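Local structure of endoglucanase, glycoside hydrolase family 5 protein (Cytophaga hutchinsonii, 5IHS) at residues 120-125 with 137-142; 152-157 with 188-193. The protein probably hydrolyses internal beta-1,4-glycosidic bonds of cellulose, as an endoglucanase of glycoside hydrolase family 5 involved in cellulose use. All coordinates share one frame; numbering follows the deposited sequence. Where two conformers were deposited one is given.

Contact 1: residues 120-125 with 137-142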
loop_
_atom_site.group_PDB
_atom_site.type_symbol
_atom_site.label_atom_id
_atom_site.label_comp_id
_atom_site.label_asym_id
_atom_site.label_seq_id
_atom_site.Cartn_x
_atom_site.Cartn_y
_atom_site.Cartn_z
ATOM N N VAL A 120 1.929 -1.858 -8.459
ATOM C CA VAL A 120 2.959 -1.730 -7.435
ATOM C C VAL A 120 2.838 -0.368 -6.770
ATOM O O VAL A 120 2.723 0.657 -7.458
ATOM C CB VAL A 120 4.379 -1.973 -7.995
ATOM C CG1 VAL A 120 4.705 -1.042 -9.148
ATOM C CG2 VAL A 120 5.426 -1.862 -6.887
ATOM N N ILE A 121 2.869 -0.367 -5.437
ATOM C CA ILE A 121 2.867 0.854 -4.641
ATOM C C ILE A 121 4.295 1.170 -4.225
ATOM O O ILE A 121 4.959 0.345 -3.589
ATOM C CB ILE A 121 1.980 0.708 -3.399
ATOM C CG1 ILE A 121 0.531 0.403 -3.778
ATOM C CG2 ILE A 121 2.056 1.971 -2.551
ATOM C CD1 ILE A 121 -0.298 -0.105 -2.625
ATOM N N ILE A 122 4.741 2.378 -4.569
ATOM C CA ILE A 122 6.024 2.909 -4.127
ATOM C C ILE A 122 5.736 3.697 -2.853
ATOM O O ILE A 122 5.220 4.812 -2.921
ATOM C CB ILE A 122 6.667 3.792 -5.201
ATOM C CG1 ILE A 122 6.946 2.993 -6.477
ATOM C CG2 ILE A 122 7.948 4.444 -4.668
ATOM C CD1 ILE A 122 7.394 3.843 -7.637
ATOM N N ASP A 123 6.049 3.107 -1.687
ATOM C CA ASP A 123 5.708 3.658 -0.374
ATOM C C ASP A 123 6.926 4.291 0.296
ATOM O O ASP A 123 7.912 3.610 0.617
ATOM C CB ASP A 123 5.110 2.539 0.482
ATOM C CG ASP A 123 5.137 2.795 1.986
ATOM O OD1 ASP A 123 4.995 3.947 2.440
ATOM O OD2 ASP A 123 5.274 1.752 2.712
ATOM N N TYR A 124 6.845 5.605 0.508
ATOM C CA TYR A 124 7.820 6.370 1.283
ATOM C C TYR A 124 7.476 6.123 2.746
ATOM O O TYR A 124 6.596 6.770 3.321
ATOM C CB TYR A 124 7.723 7.837 0.890
ATOM C CG TYR A 124 8.925 8.686 1.222
ATOM C CD1 TYR A 124 10.111 8.549 0.499
ATOM C CD2 TYR A 124 8.888 9.635 2.228
ATOM C CE1 TYR A 124 11.217 9.328 0.778
ATOM C CE2 TYR A 124 9.997 10.424 2.508
ATOM C CZ TYR A 124 11.158 10.259 1.781
ATOM O OH TYR A 124 12.279 11.019 2.029
ATOM N N HIS A 125 8.157 5.140 3.337
ATOM C CA HIS A 125 7.711 4.533 4.589
ATOM C C HIS A 125 8.282 5.319 5.765
ATOM O O HIS A 125 9.215 4.903 6.454
ATOM C CB HIS A 125 8.059 3.051 4.623
ATOM C CG HIS A 125 7.218 2.273 5.578
ATOM N ND1 HIS A 125 5.950 1.836 5.261
ATOM C CD2 HIS A 125 7.463 1.863 6.847
ATOM C CE1 HIS A 125 5.459 1.171 6.288
ATOM N NE2 HIS A 125 6.351 1.179 7.269
ATOM N N GLN A 137 11.043 14.879 -2.268
ATOM C CA GLN A 137 10.799 15.388 -3.608
ATOM C C GLN A 137 11.807 14.816 -4.591
ATOM O O GLN A 137 11.452 14.468 -5.722
ATOM C CB GLN A 137 10.860 16.915 -3.596
ATOM C CG GLN A 137 9.655 17.557 -2.927
ATOM C CD GLN A 137 9.772 19.066 -2.852
ATOM O OE1 GLN A 137 10.611 19.681 -3.525
ATOM N NE2 GLN A 137 8.928 19.678 -2.037
ATOM N N ARG A 138 13.069 14.707 -4.177
ATOM C CA ARG A 138 14.096 14.154 -5.054
ATOM C C ARG A 138 13.782 12.703 -5.398
ATOM O O ARG A 138 13.836 12.296 -6.568
ATOM C CB ARG A 138 15.466 14.272 -4.371
ATOM C CG ARG A 138 16.638 13.778 -5.205
ATOM C CD ARG A 138 17.989 14.201 -4.604
ATOM N NE ARG A 138 18.207 13.686 -3.249
ATOM C CZ ARG A 138 18.190 14.416 -2.129
ATOM N NH1 ARG A 138 18.409 13.830 -0.959
ATOM N NH2 ARG A 138 17.969 15.721 -2.160
ATOM N N PHE A 139 13.443 11.910 -4.380
ATOM C CA PHE A 139 13.119 10.503 -4.589
ATOM C C PHE A 139 11.947 10.344 -5.547
ATOM O O PHE A 139 12.009 9.572 -6.512
ATOM C CB PHE A 139 12.790 9.843 -3.253
ATOM C CG PHE A 139 12.273 8.445 -3.403
ATOM C CD1 PHE A 139 13.123 7.418 -3.778
ATOM C CD2 PHE A 139 10.937 8.152 -3.183
ATOM C CE1 PHE A 139 12.653 6.126 -3.932
ATOM C CE2 PHE A 139 10.461 6.863 -3.338
ATOM C CZ PHE A 139 11.319 5.846 -3.716
ATOM N N PHE A 140 10.851 11.053 -5.283
ATOM C CA PHE A 140 9.669 10.884 -6.113
ATOM C C PHE A 140 9.870 11.446 -7.511
ATOM O O PHE A 140 9.320 10.894 -8.471
ATOM C CB PHE A 140 8.428 11.432 -5.416
ATOM C CG PHE A 140 7.850 10.454 -4.442
ATOM C CD1 PHE A 140 7.240 9.300 -4.901
ATOM C CD2 PHE A 140 7.960 10.644 -3.075
ATOM C CE1 PHE A 140 6.742 8.350 -4.021
ATOM C CE2 PHE A 140 7.449 9.693 -2.187
ATOM C CZ PHE A 140 6.835 8.548 -2.671
ATOM N N SER A 141 10.646 12.524 -7.662
ATOM C CA SER A 141 10.981 13.007 -9.001
ATOM C C SER A 141 11.721 11.937 -9.793
ATOM O O SER A 141 11.450 11.717 -10.981
ATOM C CB SER A 141 11.858 14.258 -8.913
ATOM O OG SER A 141 11.145 15.367 -8.419
ATOM N N GLU A 142 12.681 11.270 -9.154
ATOM C CA GLU A 142 13.430 10.218 -9.839
ATOM C C GLU A 142 12.522 9.065 -10.245
ATOM O O GLU A 142 12.622 8.545 -11.365
ATOM C CB GLU A 142 14.542 9.704 -8.935
ATOM C CG GLU A 142 15.642 10.703 -8.758
ATOM C CD GLU A 142 16.694 10.261 -7.773
ATOM O OE1 GLU A 142 16.642 9.100 -7.319
ATOM O OE2 GLU A 142 17.585 11.082 -7.458
#
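Tyr124 and Ile122 meet Phe139 and Phe140 where strand 119-125 of the TIM barrel packs against helix 133-147. These are the first two elements of a beta-alpha-beta unit, and here they run antiparallel, their short axes 10.8 Å apart. Tyr124 reaches from the strand toward the helix, sliding past Phe139 in the opposite direction. Tyr124 CB meets the edge of the Phe140 ring, 3.6 Å from Phe140 CE2. Tyr124 CG stays against the same carbon. Tyr124 CD1 lies between the two rings, 3.8 Å from Phe139 CD2 and still near Phe140 CE2. Tyr124 CE1, further out, is still beside Phe139 CD2. The Tyr124 ring reaches this place with CG anti to the backbone N (chi1 -160°). Its plane is oblique to both phenylalanine rings, turned 35° from Phe139 and 53° from Phe140. The three rings form an aromatic cluster.

Within the helix, Phe139 puts CD2 over the centre of one face of Phe140, 3.8 Å above the plane. Ile122 supplies the other end of the contact. Ile122 CG2 sits at the edge of the Phe139 ring, 3.7 Å from Phe139 CE2. Phe140 CE1 lies 4.0 Å from Ile122 O, at the ring's edge. An alanine in place of Phe140 would probably open a gap beside Tyr124 CB and Ile122, and take away the ring face that Phe139 CD2 meets. Tyr95 meets Phe139 edge-to-face, and Val178 of helix 167-185 touches Phe140.

Between Ile122 and Tyr124, Asp123 points away from the helix and holds His125, which also meets the rings of Trp59 and Trp282. His125 ND1 donates to the syn lone pair of Asp123 OD2 at 2.6 Å, with OD2 tilted somewhat from the imidazole plane.

Contact 2: residues 152-157 with 188-193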
loop_
_atom_site.group_PDB
_atom_site.type_symbol
_atom_site.label_atom_id
_atom_site.label_comp_id
_atom_site.label_asym_id
_atom_site.label_seq_id
_atom_site.Cartn_x
_atom_site.Cartn_y
_atom_site.Cartn_z
ATOM N N ASN A 152 1.376 0.542 -14.147
ATOM C CA ASN A 152 1.448 -0.265 -12.931
ATOM C C ASN A 152 1.642 0.568 -11.667
ATOM O O ASN A 152 1.411 0.050 -10.572
ATOM C CB ASN A 152 2.648 -1.213 -13.019
ATOM C CG ASN A 152 2.674 -2.017 -14.295
ATOM O OD1 ASN A 152 2.767 -1.457 -15.394
ATOM N ND2 ASN A 152 2.657 -3.348 -14.164
ATOM N N ILE A 153 2.116 1.806 -11.792
ATOM C CA ILE A 153 2.667 2.558 -10.664
ATOM C C ILE A 153 1.571 3.258 -9.872
ATOM O O ILE A 153 0.748 3.984 -10.438
ATOM C CB ILE A 153 3.667 3.611 -11.167
ATOM C CG1 ILE A 153 4.695 3.030 -12.155
ATOM C CG2 ILE A 153 4.301 4.350 -9.982
ATOM C CD1 ILE A 153 5.581 1.988 -11.572
ATOM N N ILE A 154 1.640 3.116 -8.548
ATOM C CA ILE A 154 0.881 3.893 -7.572
ATOM C C ILE A 154 1.899 4.477 -6.592
ATOM O O ILE A 154 2.774 3.755 -6.106
ATOM C CB ILE A 154 -0.124 2.989 -6.822
ATOM C CG1 ILE A 154 -1.114 2.345 -7.804
ATOM C CG2 ILE A 154 -0.852 3.770 -5.729
ATOM C CD1 ILE A 154 -1.856 1.157 -7.222
ATOM N N TYR A 155 1.818 5.783 -6.331
ATOM C CA TYR A 155 2.742 6.439 -5.412
ATOM C C TYR A 155 2.088 6.615 -4.047
ATOM O O TYR A 155 0.918 6.986 -3.963
ATOM C CB TYR A 155 3.152 7.815 -5.932
ATOM C CG TYR A 155 3.744 7.811 -7.317
ATOM C CD1 TYR A 155 5.098 7.601 -7.517
ATOM C CD2 TYR A 155 2.952 8.030 -8.429
ATOM C CE1 TYR A 155 5.643 7.609 -8.791
ATOM C CE2 TYR A 155 3.488 8.046 -9.708
ATOM C CZ TYR A 155 4.831 7.836 -9.882
ATOM O OH TYR A 155 5.395 7.828 -11.140
ATOM N N GLU A 156 2.852 6.398 -2.973
ATOM C CA GLU A 156 2.379 6.589 -1.600
ATOM C C GLU A 156 3.416 7.467 -0.898
ATOM O O GLU A 156 4.504 7.015 -0.535
ATOM C CB GLU A 156 2.154 5.242 -0.919
ATOM C CG GLU A 156 1.750 5.370 0.540
ATOM C CD GLU A 156 1.498 4.041 1.227
ATOM O OE1 GLU A 156 1.768 2.974 0.629
ATOM O OE2 GLU A 156 1.004 4.073 2.391
ATOM N N VAL A 157 3.085 8.753 -0.738
ATOM C CA VAL A 157 4.105 9.758 -0.422
ATOM C C VAL A 157 4.434 9.915 1.055
ATOM O O VAL A 157 5.450 10.544 1.379
ATOM C CB VAL A 157 3.744 11.131 -1.024
ATOM C CG1 VAL A 157 3.663 11.034 -2.548
ATOM C CG2 VAL A 157 2.453 11.692 -0.438
ATOM N N THR A 188 -0.954 11.177 -14.616
ATOM C CA THR A 188 -2.216 10.619 -14.125
ATOM C C THR A 188 -2.144 9.463 -13.141
ATOM O O THR A 188 -3.186 9.138 -12.563
ATOM C CB THR A 188 -3.126 10.175 -15.281
ATOM O OG1 THR A 188 -2.519 9.088 -15.984
ATOM C CG2 THR A 188 -3.404 11.329 -16.233
ATOM N N ASN A 189 -0.997 8.821 -12.918
ATOM C CA ASN A 189 -1.028 7.688 -11.999
ATOM C C ASN A 189 -1.430 8.149 -10.597
ATOM O O ASN A 189 -1.193 9.291 -10.190
ATOM C CB ASN A 189 0.308 6.956 -11.982
ATOM C CG ASN A 189 0.515 6.089 -13.219
ATOM O OD1 ASN A 189 -0.448 5.551 -13.802
ATOM N ND2 ASN A 189 1.767 5.937 -13.623
ATOM N N ILE A 190 -2.062 7.240 -9.858
ATOM C CA ILE A 190 -2.627 7.571 -8.560
ATOM C C ILE A 190 -1.535 7.886 -7.546
ATOM O O ILE A 190 -0.495 7.215 -7.481
ATOM C CB ILE A 190 -3.536 6.421 -8.098
ATOM C CG1 ILE A 190 -4.781 6.350 -8.997
ATOM C CG2 ILE A 190 -3.937 6.592 -6.621
ATOM C CD1 ILE A 190 -5.705 5.210 -8.716
ATOM N N ILE A 191 -1.805 8.894 -6.720
ATOM C CA ILE A 191 -0.975 9.250 -5.581
ATOM C C ILE A 191 -1.838 9.143 -4.328
ATOM O O ILE A 191 -2.922 9.737 -4.268
ATOM C CB ILE A 191 -0.396 10.669 -5.734
ATOM C CG1 ILE A 191 0.411 10.798 -7.033
ATOM C CG2 ILE A 191 0.443 11.019 -4.525
ATOM C CD1 ILE A 191 0.758 12.239 -7.392
ATOM N N VAL A 192 -1.350 8.386 -3.339
ATOM C CA VAL A 192 -2.064 8.130 -2.090
ATOM C C VAL A 192 -1.350 8.893 -0.982
ATOM O O VAL A 192 -0.124 8.786 -0.843
ATOM C CB VAL A 192 -2.117 6.628 -1.750
ATOM C CG1 VAL A 192 -3.007 6.395 -0.541
ATOM C CG2 VAL A 192 -2.565 5.780 -2.953
ATOM N N VAL A 193 -2.115 9.642 -0.182
ATOM C CA VAL A 193 -1.578 10.546 0.828
ATOM C C VAL A 193 -2.011 10.109 2.226
ATOM O O VAL A 193 -3.212 9.979 2.503
ATOM C CB VAL A 193 -2.022 11.996 0.564
ATOM C CG1 VAL A 193 -1.424 12.931 1.617
ATOM C CG2 VAL A 193 -1.649 12.441 -0.846
HETATM O O HOH W 1 -1.993 4.483 -10.631
#
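Tyr155 turns the edge of its ring to Ile190 O, which lies near the ring plane, 3.7 Å from Tyr155 CD2. The pair sits where strands 153-156 and 191-193 of the TIM barrel run parallel as neighbours, joined through helix 167-185 as a beta-alpha-beta crossover. Ile153 CG2 is 3.5 Å above one face of the Tyr155 ring, toward the rim. Asn189 CB approaches Tyr155 CE2 obliquely, and the Asn189 amide is turned 43° from the ring. Tyr155 OH and Asn189 ND2 both bond to Asp186 OD2, which ties the two flat groups together at their polar ends.

Tyr155 pairs with Ile191 on the face toward the helices. Glu156 pairs with Val192 on the other face, where Glu156 OE1 forms a salt bridge with Arg85 and OE2 a hydrogen bond with Thr247. Tyr155 N bonds to Ile190 O at 3.0 Å, close to straight. Val192 N reaches Tyr155 O at 2.7 Å, also nearly straight. Val157 N to Val192 O is longer, 3.2 Å, and more bent. Ile154 CG2 packs on Val192 CG2, and Val157 CG1 meets Ile191 CG2.

Toward the start of the strands, a water takes over the pairing. It donates to Ile153 O at 2.8 Å and accepts from Ile190 N at 2.9 Å.

Contacts 1 and 2 follow in series along the chain, with centres about 9 Å apart. They share the barrel wall, since strands 119-125 and 153-156 are neighbours. Ile122 probably bonds twice to strand 153-156: Ile122 N to Ile154 O and Ile122 O to Glu156 N, each at 2.9 Å. On the outer side Phe140 of contact 1 also touches Tyr155 of contact 2. On the inner side Asp123 CB packs 3.4 Å from Glu156 OE1. As in other family 5 enzymes, the acid/base glutamate probably follows Asn159, just past strand 153-156 of contact 2. The strand end at His125 in contact 1 touches Asn159 and so probably lies beside the active site.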